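PDB 6XJ9: agarase from Pseudoalteromonas fuliginea, which probably hydrolyses the beta-1,4 linkages of the red-algal polysaccharide agarose, as a glycoside hydrolase of family 50. Local coordinates for residues T220-E225 with N229-F234; T317-D322 with E365-Y370; Q358-L363 with S386-H391. All blocks are in the same frame, centred on the assembly; numbering follows the deposited sequence. Where two conformers were deposited one is given.

Interaction 1 of 3, residues T220-E225 with N229-F234; sequences TKIVDE and NAKQEF
Lys231 and Ala230 grip the backbone of 220-225 at two points. The ammonium NZ of Lys231 donates to Thr220 O at 2.9 Å, lying in the carbonyl plane, while the amide N of Ala230 donates to Ile222 O, also 2.9 Å, in a nearly straight bond (169° at the hydrogen). The Ala230 methyl packs on the facing backbone, with Ala230 CB 3.6 Å from Lys221 O and 4.0 Å from Asp224 CB. The Lys231 chain bends at chi3 (137°), carrying its CD past Lys221 O and its NZ to within 3.9 Å of Ile222 CG2.

One shell out, a water donates to both Ile222 O and Asn229 OD1 and accepts from Lys231 N, so three polar backbone and side-chain atoms share one molecule. Asn229 OD1 also accepts from Gln232 N at 3.0 Å, an Asx motif, consistent with holding the turn that presents Ala230 and Lys231. The Asp224 carboxylate points its OD1 to the amides of Phe226 and Gln228, tying down the connecting turn.

Val223 and Asn229 form a single beta bridge in the long loop between strand 199-210 and helix 242-252, and backbone bonds from Lys221 and Val223 join it to Asn362, Leu363 and Glu365.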
# COMPACT_ATOMS: atom_id res chain seq x y z
N THR A 220 -26.43 -0.09 16.47
CA THR A 220 -27.56 0.49 15.76
C THR A 220 -27.08 1.03 14.42
O THR A 220 -26.19 1.88 14.37
CB THR A 220 -28.24 1.59 16.60
OG1 THR A 220 -28.72 0.95 17.78
CG2 THR A 220 -29.40 2.25 15.88
N LYS A 221 -27.66 0.47 13.35
CA LYS A 221 -27.49 0.93 11.99
C LYS A 221 -26.00 1.00 11.63
O LYS A 221 -25.52 2.02 11.13
CB LYS A 221 -28.28 2.23 11.77
CG LYS A 221 -29.78 2.07 11.98
CD LYS A 221 -30.61 3.06 11.19
CE LYS A 221 -30.74 4.40 11.86
NZ LYS A 221 -31.40 5.39 10.97
N ILE A 222 -25.31 -0.12 11.86
CA ILE A 222 -23.88 -0.23 11.60
C ILE A 222 -23.63 -0.70 10.17
O ILE A 222 -22.50 -0.63 9.69
CB ILE A 222 -23.19 -1.11 12.66
CG1 ILE A 222 -23.80 -2.52 12.74
CG2 ILE A 222 -23.22 -0.41 14.01
CD1 ILE A 222 -23.01 -3.50 13.60
N VAL A 223 -24.68 -1.17 9.49
CA VAL A 223 -24.60 -1.66 8.12
C VAL A 223 -25.39 -0.73 7.19
O VAL A 223 -26.51 -0.34 7.53
CB VAL A 223 -25.14 -3.11 8.03
CG1 VAL A 223 -24.82 -3.75 6.69
CG2 VAL A 223 -24.60 -3.98 9.16
N ASP A 224 -24.80 -0.37 6.04
CA ASP A 224 -25.51 0.43 5.03
C ASP A 224 -26.18 -0.50 4.02
O ASP A 224 -26.20 -1.72 4.22
CB ASP A 224 -24.63 1.50 4.38
CG ASP A 224 -23.58 0.96 3.42
OD1 ASP A 224 -23.71 -0.21 2.99
OD2 ASP A 224 -22.64 1.69 3.11
N GLU A 225 -26.72 0.07 2.94
CA GLU A 225 -27.53 -0.69 2.01
C GLU A 225 -26.66 -1.59 1.13
O GLU A 225 -27.18 -2.46 0.44
CB GLU A 225 -28.42 0.22 1.15
CG GLU A 225 -27.67 0.98 0.08
CD GLU A 225 -27.17 2.35 0.51
OE1 GLU A 225 -26.89 2.53 1.72
OE2 GLU A 225 -27.08 3.26 -0.36
N ASN A 229 -19.81 -0.93 6.43
CA ASN A 229 -19.75 -0.16 7.66
C ASN A 229 -20.37 1.21 7.36
O ASN A 229 -19.80 1.99 6.60
CB ASN A 229 -18.28 -0.05 8.09
CG ASN A 229 -18.07 0.59 9.45
OD1 ASN A 229 -18.77 1.52 9.83
ND2 ASN A 229 -17.04 0.14 10.16
N ALA A 230 -21.54 1.47 7.95
CA ALA A 230 -22.30 2.68 7.63
C ALA A 230 -21.64 3.90 8.25
O ALA A 230 -21.51 4.94 7.61
CB ALA A 230 -23.72 2.53 8.10
N LYS A 231 -21.18 3.76 9.50
CA LYS A 231 -20.82 4.92 10.31
C LYS A 231 -19.39 5.35 10.05
O LYS A 231 -19.05 6.50 10.33
CB LYS A 231 -21.09 4.63 11.79
CG LYS A 231 -22.56 4.37 12.11
CD LYS A 231 -22.73 3.49 13.31
CE LYS A 231 -23.83 3.97 14.23
NZ LYS A 231 -23.85 3.16 15.47
N GLN A 232 -18.56 4.45 9.52
CA GLN A 232 -17.15 4.76 9.30
C GLN A 232 -16.87 4.93 7.81
O GLN A 232 -17.45 4.23 6.97
CB GLN A 232 -16.24 3.67 9.89
CG GLN A 232 -16.30 3.56 11.42
CD GLN A 232 -15.33 2.55 12.00
OE1 GLN A 232 -15.56 1.34 12.00
NE2 GLN A 232 -14.24 3.05 12.55
N GLU A 233 -15.94 5.85 7.50
CA GLU A 233 -15.35 5.96 6.17
C GLU A 233 -14.13 5.04 6.09
O GLU A 233 -13.34 4.98 7.03
CB GLU A 233 -14.96 7.42 5.90
CG GLU A 233 -14.61 7.71 4.45
CD GLU A 233 -15.72 7.46 3.44
OE1 GLU A 233 -16.90 7.72 3.78
OE2 GLU A 233 -15.41 7.00 2.34
N PHE A 234 -14.00 4.30 4.99
CA PHE A 234 -12.86 3.42 4.81
C PHE A 234 -12.46 3.44 3.34
O PHE A 234 -13.31 3.73 2.49
CB PHE A 234 -13.17 2.00 5.33
CG PHE A 234 -14.40 1.36 4.74
CD1 PHE A 234 -15.65 1.54 5.32
CD2 PHE A 234 -14.32 0.60 3.58
CE1 PHE A 234 -16.78 0.97 4.77
CE2 PHE A 234 -15.46 0.02 3.03
CZ PHE A 234 -16.69 0.21 3.62
O HOH W 1 -20.92 1.21 11.21
O HOH W 2 -22.70 4.40 4.48

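Interaction 2 of 3, residues T317-D322 with E365-Y370; sequences TGYDFD and EWLPDY
Leu367 meets Thr317 and Tyr319 through a single methyl, and this apolar cluster carries most of the contact. Leu367 CD1 lies 3.8 Å from Thr317 CB, almost as near to Thr317 CG2, and 4.0 Å from Tyr319 CE1. The leucine has CG beside the backbone N (chi1 -72°) and CD1 continuing the extended chain (chi2 179°), which brings CD1 up to the threonine side chain. The two side chains pass at a slant, whereas Leu367 and Tyr319 slide by each other in opposite directions. Phe397 of helix 397-406 also packs on Leu367.

The aromatic contact lies further along. Tyr370 and Phe321 approach from opposite directions, and the hydroxyl OH of Tyr370 stops 3.5 Å from Phe321 CZ, at the edge of the phenylalanine ring and near its plane. The Tyr370 ring also stacks with Phe378, and its hydroxyl is hydrogen-bonded to Glu393.

Strand 315-320 belongs to a small antiparallel four-stranded sheet, in which it runs between strands 354-355 and 392-395; the loop 365-370 packs beside it.

Among the polar bonds, Thr317 OG1 accepts from Tyr319 N at 3.2 Å (165° at the hydrogen), an ST turn, and is also bonded to Glu393. Glu393 thus links to both segments, through OE2 to the threonine and through OE1 to the tyrosine. Replacing Thr317 by alanine removes OG1 and CG2 and is likely to leave the Tyr319 amide and Glu393 OE2 each without this partner, with a gap beside Leu367 CD1.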
# COMPACT_ATOMS: atom_id res chain seq x y z
N THR A 317 -30.72 -11.70 9.75
CA THR A 317 -31.39 -10.41 9.67
C THR A 317 -32.14 -10.12 10.97
O THR A 317 -32.50 -8.97 11.23
CB THR A 317 -32.45 -10.39 8.55
OG1 THR A 317 -33.40 -11.41 8.85
CG2 THR A 317 -31.86 -10.63 7.18
N GLY A 318 -32.41 -11.17 11.75
CA GLY A 318 -33.19 -11.02 12.98
C GLY A 318 -34.65 -11.42 12.78
O GLY A 318 -35.43 -11.44 13.74
N TYR A 319 -35.03 -11.71 11.53
CA TYR A 319 -36.38 -12.15 11.24
C TYR A 319 -36.43 -13.67 11.30
O TYR A 319 -35.41 -14.34 11.15
CB TYR A 319 -36.86 -11.57 9.91
CG TYR A 319 -37.06 -10.07 9.92
CD1 TYR A 319 -36.00 -9.20 9.73
CD2 TYR A 319 -38.32 -9.52 10.11
CE1 TYR A 319 -36.17 -7.83 9.74
CE2 TYR A 319 -38.52 -8.15 10.10
CZ TYR A 319 -37.44 -7.30 9.92
OH TYR A 319 -37.63 -5.95 9.93
N ASP A 320 -37.63 -14.21 11.54
CA ASP A 320 -37.85 -15.65 11.53
C ASP A 320 -39.30 -15.93 11.16
O ASP A 320 -40.07 -15.02 10.84
CB ASP A 320 -37.48 -16.32 12.86
CG ASP A 320 -37.12 -17.79 12.74
OD1 ASP A 320 -37.17 -18.33 11.62
OD2 ASP A 320 -36.76 -18.39 13.78
N PHE A 321 -39.66 -17.21 11.19
CA PHE A 321 -40.94 -17.65 10.65
C PHE A 321 -41.53 -18.70 11.58
O PHE A 321 -40.82 -19.30 12.39
CB PHE A 321 -40.76 -18.15 9.21
CG PHE A 321 -40.02 -17.21 8.29
CD1 PHE A 321 -40.66 -16.12 7.72
CD2 PHE A 321 -38.68 -17.40 8.03
CE1 PHE A 321 -39.98 -15.25 6.89
CE2 PHE A 321 -37.99 -16.53 7.19
CZ PHE A 321 -38.65 -15.45 6.62
N ASP A 322 -42.84 -18.90 11.45
CA ASP A 322 -43.53 -20.01 12.09
C ASP A 322 -42.84 -21.30 11.66
O ASP A 322 -42.90 -21.68 10.49
CB ASP A 322 -45.03 -19.95 11.79
CG ASP A 322 -45.85 -20.85 12.70
OD1 ASP A 322 -45.56 -22.06 12.74
OD2 ASP A 322 -46.76 -20.32 13.38
N GLU A 365 -29.39 -0.60 8.31
CA GLU A 365 -30.04 0.61 7.81
C GLU A 365 -31.16 0.26 6.83
O GLU A 365 -32.16 0.98 6.77
CB GLU A 365 -29.06 1.55 7.09
CG GLU A 365 -28.30 2.48 8.03
CD GLU A 365 -27.35 3.49 7.41
OE1 GLU A 365 -26.98 3.35 6.22
OE2 GLU A 365 -26.96 4.42 8.14
N TRP A 366 -31.00 -0.84 6.07
CA TRP A 366 -31.89 -1.19 4.98
C TRP A 366 -31.86 -2.69 4.74
O TRP A 366 -30.79 -3.29 4.64
CB TRP A 366 -31.51 -0.42 3.70
CG TRP A 366 -32.15 -0.89 2.42
CD1 TRP A 366 -33.31 -0.42 1.86
CD2 TRP A 366 -31.67 -1.92 1.53
NE1 TRP A 366 -33.58 -1.08 0.69
CE2 TRP A 366 -32.60 -2.01 0.46
CE3 TRP A 366 -30.57 -2.78 1.52
CZ2 TRP A 366 -32.44 -2.91 -0.59
CZ3 TRP A 366 -30.41 -3.67 0.48
CH2 TRP A 366 -31.34 -3.74 -0.56
N LEU A 367 -33.05 -3.29 4.67
CA LEU A 367 -33.27 -4.58 4.04
C LEU A 367 -34.36 -4.37 3.00
O LEU A 367 -35.21 -3.50 3.20
CB LEU A 367 -33.73 -5.58 5.11
CG LEU A 367 -32.67 -6.03 6.11
CD1 LEU A 367 -33.28 -7.00 7.12
CD2 LEU A 367 -31.49 -6.68 5.39
N PRO A 368 -34.38 -5.10 1.87
CA PRO A 368 -35.45 -4.92 0.89
C PRO A 368 -36.69 -5.65 1.38
O PRO A 368 -36.65 -6.33 2.40
CB PRO A 368 -34.88 -5.62 -0.35
CG PRO A 368 -34.04 -6.74 0.23
CD PRO A 368 -33.42 -6.14 1.48
N ASP A 369 -37.81 -5.47 0.67
CA ASP A 369 -38.99 -6.28 0.90
C ASP A 369 -38.95 -7.44 -0.08
O ASP A 369 -38.28 -7.36 -1.11
CB ASP A 369 -40.27 -5.44 0.82
CG ASP A 369 -40.43 -4.47 1.99
OD1 ASP A 369 -39.82 -4.72 3.05
OD2 ASP A 369 -41.15 -3.47 1.83
N TYR A 370 -39.66 -8.53 0.24
CA TYR A 370 -39.58 -9.77 -0.52
C TYR A 370 -40.07 -9.58 -1.95
O TYR A 370 -39.72 -10.37 -2.82
CB TYR A 370 -40.31 -10.91 0.19
CG TYR A 370 -39.47 -11.70 1.17
CD1 TYR A 370 -39.03 -11.14 2.36
CD2 TYR A 370 -39.12 -13.01 0.91
CE1 TYR A 370 -38.28 -11.86 3.27
CE2 TYR A 370 -38.36 -13.75 1.81
CZ TYR A 370 -37.93 -13.17 2.99
OH TYR A 370 -37.19 -13.90 3.88

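Interaction 3 of 3, residues Q358-L363 with S386-H391; sequences QVRKNL and SGPLEH
Arg360 brings its CG methylene up to the ring corner of Pro388, and these two residues bury the most surface here. Arg360 CG lies 3.9 Å from Pro388 CG, and Arg360 CD is a little further from that proline atom, 4.2 Å from Pro388 CG. The side chains cross at about a right angle, so the meeting is a local one, methylene against ring corner. Leu389 adds a looser apolar touch, Leu389 CD1 lying 4.3 Å from Arg360 CG.

The folded chain of the arginine, bent at chi2 (-65°) and chi3 (-59°), turns the carbons to Pro388 and the guanidinium to partners of its own. Its NH2 donates to Leu316 O, and NH1 to the carbonyls of Thr723 and Ser155, so several backbone oxygens hold the buried group in place. Leu363 CD1 sits over the centre of one face of the Arg360 guanidinium, 3.5 Å above the plane, which further limits how the group can turn. Pro388, for its part, also rests on Ser357, just before the helix.

The contact therefore joins the short helix 358-361 to the loop that links strands 378-381 and 392-395, the two neighbouring strands at one side of the antiparallel sheet. Asn362 and Leu363 bond through their backbones to Lys221 and Val223, in the loop between strand 199-210 and helix 242-252.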
# COMPACT_ATOMS: atom_id res chain seq x y z
N GLN A 358 -34.50 -8.43 18.03
CA GLN A 358 -34.54 -6.99 17.87
C GLN A 358 -33.13 -6.46 17.63
O GLN A 358 -32.94 -5.53 16.83
CB GLN A 358 -35.19 -6.31 19.08
CG GLN A 358 -36.71 -6.26 19.01
CD GLN A 358 -37.22 -5.40 17.88
OE1 GLN A 358 -36.52 -4.53 17.36
NE2 GLN A 358 -38.45 -5.64 17.47
N VAL A 359 -32.15 -7.05 18.32
CA VAL A 359 -30.76 -6.62 18.23
C VAL A 359 -30.27 -6.83 16.80
O VAL A 359 -29.62 -5.94 16.25
CB VAL A 359 -29.85 -7.31 19.28
CG1 VAL A 359 -28.38 -7.05 19.02
CG2 VAL A 359 -30.22 -6.87 20.69
N ARG A 360 -30.59 -7.98 16.20
CA ARG A 360 -30.20 -8.25 14.82
C ARG A 360 -30.90 -7.29 13.86
O ARG A 360 -30.27 -6.72 12.98
CB ARG A 360 -30.44 -9.70 14.41
CG ARG A 360 -29.59 -10.74 15.15
CD ARG A 360 -28.10 -10.66 14.89
NE ARG A 360 -27.75 -10.81 13.48
CZ ARG A 360 -26.51 -10.84 13.00
NH1 ARG A 360 -25.46 -10.77 13.82
NH2 ARG A 360 -26.31 -10.98 11.70
N LYS A 361 -32.22 -7.13 14.02
CA LYS A 361 -32.98 -6.27 13.12
C LYS A 361 -32.31 -4.90 13.02
O LYS A 361 -32.11 -4.38 11.93
CB LYS A 361 -34.45 -6.19 13.52
CG LYS A 361 -35.31 -5.23 12.69
CD LYS A 361 -36.69 -5.00 13.27
CE LYS A 361 -37.42 -3.81 12.67
NZ LYS A 361 -36.61 -2.57 12.74
N ASN A 362 -31.89 -4.36 14.18
CA ASN A 362 -31.50 -2.95 14.27
C ASN A 362 -30.07 -2.70 13.77
O ASN A 362 -29.66 -1.55 13.65
CB ASN A 362 -31.74 -2.39 15.67
CG ASN A 362 -33.22 -2.18 15.93
OD1 ASN A 362 -33.93 -1.62 15.09
ND2 ASN A 362 -33.70 -2.62 17.09
N LEU A 363 -29.34 -3.78 13.44
CA LEU A 363 -28.01 -3.65 12.85
C LEU A 363 -28.10 -2.91 11.51
O LEU A 363 -27.16 -2.21 11.15
CB LEU A 363 -27.40 -5.03 12.61
CG LEU A 363 -27.13 -5.91 13.84
CD1 LEU A 363 -26.89 -7.34 13.39
CD2 LEU A 363 -25.95 -5.39 14.65
N SER A 386 -23.55 -19.33 18.27
CA SER A 386 -22.78 -18.20 18.78
C SER A 386 -23.49 -16.88 18.50
O SER A 386 -22.85 -15.87 18.23
CB SER A 386 -21.37 -18.20 18.26
OG SER A 386 -20.76 -19.45 18.54
N GLY A 387 -24.82 -16.91 18.58
CA GLY A 387 -25.63 -15.72 18.39
C GLY A 387 -26.97 -15.82 19.12
O GLY A 387 -27.26 -16.84 19.75
N PRO A 388 -27.81 -14.77 19.06
CA PRO A 388 -29.16 -14.83 19.64
C PRO A 388 -30.16 -15.77 18.97
O PRO A 388 -31.22 -16.02 19.53
CB PRO A 388 -29.63 -13.36 19.57
CG PRO A 388 -28.84 -12.76 18.42
CD PRO A 388 -27.49 -13.45 18.49
N LEU A 389 -29.84 -16.30 17.78
CA LEU A 389 -30.79 -17.12 17.04
C LEU A 389 -30.21 -18.51 16.76
O LEU A 389 -29.03 -18.64 16.48
CB LEU A 389 -31.15 -16.42 15.72
CG LEU A 389 -31.74 -15.02 15.86
CD1 LEU A 389 -31.84 -14.35 14.51
CD2 LEU A 389 -33.11 -15.09 16.53
N GLU A 390 -31.08 -19.53 16.80
CA GLU A 390 -30.67 -20.89 16.48
C GLU A 390 -30.98 -21.18 15.01
O GLU A 390 -30.52 -22.18 14.45
CB GLU A 390 -31.32 -21.89 17.43
CG GLU A 390 -31.01 -21.61 18.89
CD GLU A 390 -31.48 -22.69 19.85
OE1 GLU A 390 -32.70 -22.98 19.87
OE2 GLU A 390 -30.63 -23.24 20.57
N HIS A 391 -31.76 -20.29 14.40
CA HIS A 391 -32.17 -20.37 13.02
C HIS A 391 -32.82 -19.04 12.65
O HIS A 391 -33.24 -18.28 13.53
CB HIS A 391 -33.15 -21.54 12.81
CG HIS A 391 -34.11 -21.73 13.94
ND1 HIS A 391 -35.14 -20.85 14.21
CD2 HIS A 391 -34.21 -22.70 14.88
CE1 HIS A 391 -35.82 -21.26 15.26
NE2 HIS A 391 -35.27 -22.40 15.70

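How the interactions relate
Interaction 3 is the most buried but also the smallest, an apolar touch on the carbons of a buried arginine; interactions 1 and 2 are only partly buried, with Lys231 of interaction 1 exposed. Backbone and ammonium bonds, with water, hold interaction 1, whereas the other two rest mainly on apolar packing. Interactions 2 and 3 share the small antiparallel sheet and its surroundings: their segments alternate along the chain, and Asp320 OD2 is hydrogen-bonded to His391 ND1 at 3.0 Å. Interaction 1 comes earlier in sequence and meets both through the continuous run 358-370, Lys221 N bonding Asn362 O and Val223 O bonding Glu365 N.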